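Long-range contact in O-ureido-L-serine synthase (Streptomyces lavendulae, PDB 3X44), which makes O-ureido-L-serine from O-acetyl-L-serine and hydroxyurea, a step in D-cycloserine biosynthesis, using pyridoxal 5'-phosphate: residues A[197-202]-A[238-243]. The protein carries 1 engineered substitution. Residues are numbered along the deposited sequence; the frame is centred on the assembly and turned at random.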
loop_
_atom_site.group_PDB
_atom_site.type_symbol
_atom_site.label_atom_id
_atom_site.label_comp_id
_atom_site.label_asym_id
_atom_site.label_seq_id
_atom_site.Cartn_x
_atom_site.Cartn_y
_atom_site.Cartn_z
ATOM N N ARG A 197 -14.227 18.461 -15.296
ATOM C CA ARG A 197 -13.816 19.156 -16.510
ATOM C C ARG A 197 -12.423 18.694 -16.905
ATOM O O ARG A 197 -11.474 18.815 -16.128
ATOM C CB ARG A 197 -13.813 20.678 -16.296
ATOM C CG ARG A 197 -15.204 21.312 -16.353
ATOM C CD ARG A 197 -15.147 22.794 -16.717
ATOM N NE ARG A 197 -15.062 23.005 -18.159
ATOM C CZ ARG A 197 -16.109 23.037 -18.979
ATOM N NH1 ARG A 197 -17.333 22.871 -18.499
ATOM N NH2 ARG A 197 -15.932 23.233 -20.281
ATOM N N VAL A 198 -12.310 18.157 -18.115
ATOM C CA VAL A 198 -11.037 17.679 -18.624
ATOM C C VAL A 198 -10.354 18.812 -19.379
ATOM O O VAL A 198 -10.792 19.218 -20.456
ATOM C CB VAL A 198 -11.225 16.457 -19.559
ATOM C CG1 VAL A 198 -9.902 16.101 -20.223
ATOM C CG2 VAL A 198 -11.744 15.264 -18.754
ATOM N N VAL A 199 -9.271 19.315 -18.795
ATOM C CA VAL A 199 -8.517 20.424 -19.364
ATOM C C VAL A 199 -7.209 19.979 -20.003
ATOM O O VAL A 199 -6.314 19.486 -19.318
ATOM C CB VAL A 199 -8.196 21.472 -18.263
ATOM C CG1 VAL A 199 -7.448 22.652 -18.853
ATOM C CG2 VAL A 199 -9.491 21.930 -17.595
ATOM N N ALA A 200 -7.096 20.171 -21.314
ATOM C CA ALA A 200 -5.878 19.797 -22.040
ATOM C C ALA A 200 -5.187 21.053 -22.549
ATOM O O ALA A 200 -5.780 21.846 -23.276
ATOM C CB ALA A 200 -6.214 18.871 -23.216
ATOM N N LEU A 201 -3.934 21.242 -22.159
ATOM C CA LEU A 201 -3.207 22.419 -22.600
ATOM C C LEU A 201 -2.167 22.079 -23.655
ATOM O O LEU A 201 -1.749 20.928 -23.785
ATOM C CB LEU A 201 -2.526 23.096 -21.404
ATOM C CG LEU A 201 -1.531 22.240 -20.618
ATOM C CD1 LEU A 201 -0.124 22.468 -21.150
ATOM C CD2 LEU A 201 -1.607 22.597 -19.142
ATOM N N GLU A 202 -1.775 23.091 -24.419
ATOM C CA GLU A 202 -0.755 22.949 -25.443
ATOM C C GLU A 202 0.191 24.126 -25.225
ATOM O O GLU A 202 -0.189 25.123 -24.607
ATOM C CB GLU A 202 -1.359 23.056 -26.847
ATOM C CG GLU A 202 -2.678 22.348 -27.045
ATOM C CD GLU A 202 -3.120 22.392 -28.500
ATOM O OE1 GLU A 202 -2.544 21.640 -29.316
ATOM O OE2 GLU A 202 -4.034 23.183 -28.830
ATOM N N ASP A 238 -11.995 21.479 -22.071
ATOM C CA ASP A 238 -11.272 22.737 -22.179
ATOM C C ASP A 238 -9.918 22.557 -22.847
ATOM O O ASP A 238 -9.045 21.862 -22.322
ATOM C CB ASP A 238 -11.060 23.354 -20.793
ATOM C CG ASP A 238 -12.357 23.713 -20.114
ATOM O OD1 ASP A 238 -13.148 24.462 -20.716
ATOM O OD2 ASP A 238 -12.590 23.246 -18.979
ATOM N N LEU A 239 -9.750 23.190 -24.005
ATOM C CA LEU A 239 -8.495 23.149 -24.754
ATOM C C LEU A 239 -7.859 24.539 -24.608
ATOM O O LEU A 239 -8.339 25.517 -25.186
ATOM C CB LEU A 239 -8.772 22.837 -26.233
ATOM C CG LEU A 239 -7.562 22.732 -27.171
ATOM C CD1 LEU A 239 -6.572 21.710 -26.633
ATOM C CD2 LEU A 239 -8.030 22.339 -28.575
ATOM N N VAL A 240 -6.785 24.615 -23.824
ATOM C CA VAL A 240 -6.101 25.878 -23.551
ATOM C C VAL A 240 -4.622 25.865 -23.927
ATOM O O VAL A 240 -4.095 24.851 -24.393
ATOM C CB VAL A 240 -6.196 26.219 -22.052
ATOM C CG1 VAL A 240 -7.652 26.343 -21.636
ATOM C CG2 VAL A 240 -5.511 25.124 -21.234
ATOM N N THR A 241 -3.963 27.004 -23.721
ATOM C CA THR A 241 -2.539 27.132 -23.998
ATOM C C THR A 241 -1.803 27.567 -22.740
ATOM O O THR A 241 -2.409 28.058 -21.787
ATOM C CB THR A 241 -2.245 28.185 -25.083
ATOM O OG1 THR A 241 -2.865 29.427 -24.726
ATOM C CG2 THR A 241 -2.745 27.718 -26.437
ATOM N N MET A 242 -0.493 27.375 -22.752
ATOM C CA MET A 242 0.375 27.756 -21.645
ATOM C C MET A 242 1.747 28.031 -22.257
ATOM O O MET A 242 2.259 27.225 -23.037
ATOM C CB MET A 242 0.472 26.625 -20.616
ATOM C CG MET A 242 1.505 26.868 -19.513
ATOM S SD MET A 242 1.283 28.455 -18.650
ATOM C CE MET A 242 -0.351 28.227 -17.930
ATOM N N ASP A 243 2.330 29.174 -21.919
ATOM C CA ASP A 243 3.632 29.530 -22.458
ATOM C C ASP A 243 4.737 28.840 -21.663
ATOM O O ASP A 243 4.627 28.650 -20.449
ATOM C CB ASP A 243 3.814 31.051 -22.438
ATOM C CG ASP A 243 3.943 31.597 -21.040
ATOM O OD1 ASP A 243 2.901 31.802 -20.392
ATOM O OD2 ASP A 243 5.089 31.811 -20.590
HETATM O O HOH W 1 -4.596 24.951 -27.167
#
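R197 and D238 form a salt bridge where the two strands begin. The guanidinium comes side-on: R197 NE meets D238 OD2 (2.6 Å) on the syn side, nearly straight. R197 NH2 reaches D238 OD1 (3.1 Å) from above the carboxylate plane. The two flat groups are turned 36° apart. The bend at chi3 (83°) swings NE round to the acid.

Five backbone hydrogen bonds join the strands in parallel: D238 N to V198 O, A200 N to D238 O (2.8 Å), V240 N to A200 O, E202 N to V240 O and M242 N to E202 O. One water donates to both V240 O and E202 OE2. That carboxylate is fixed beyond the strands by the amides of L209 and A210; across the contact, E202 OE2 lies 3.7 Å from L239 CD1.

On the face of V199, L201, D238 and V240, V240 CG2 packs against L201 CB at 3.6 Å and V199 CG1 at 3.9 Å. Helix 264-278 covers V199 and L201 there; helix 180-192 touches V198 and A200 on the other face.

This is a parallel edge pairing in the larger sheet of a fold-type II PLP enzyme: strand 238-242 is outermost within the chain, and the L201 side chain is about 9 Å from the bound adduct of pyridoxal phosphate and O-ureido-L-serine.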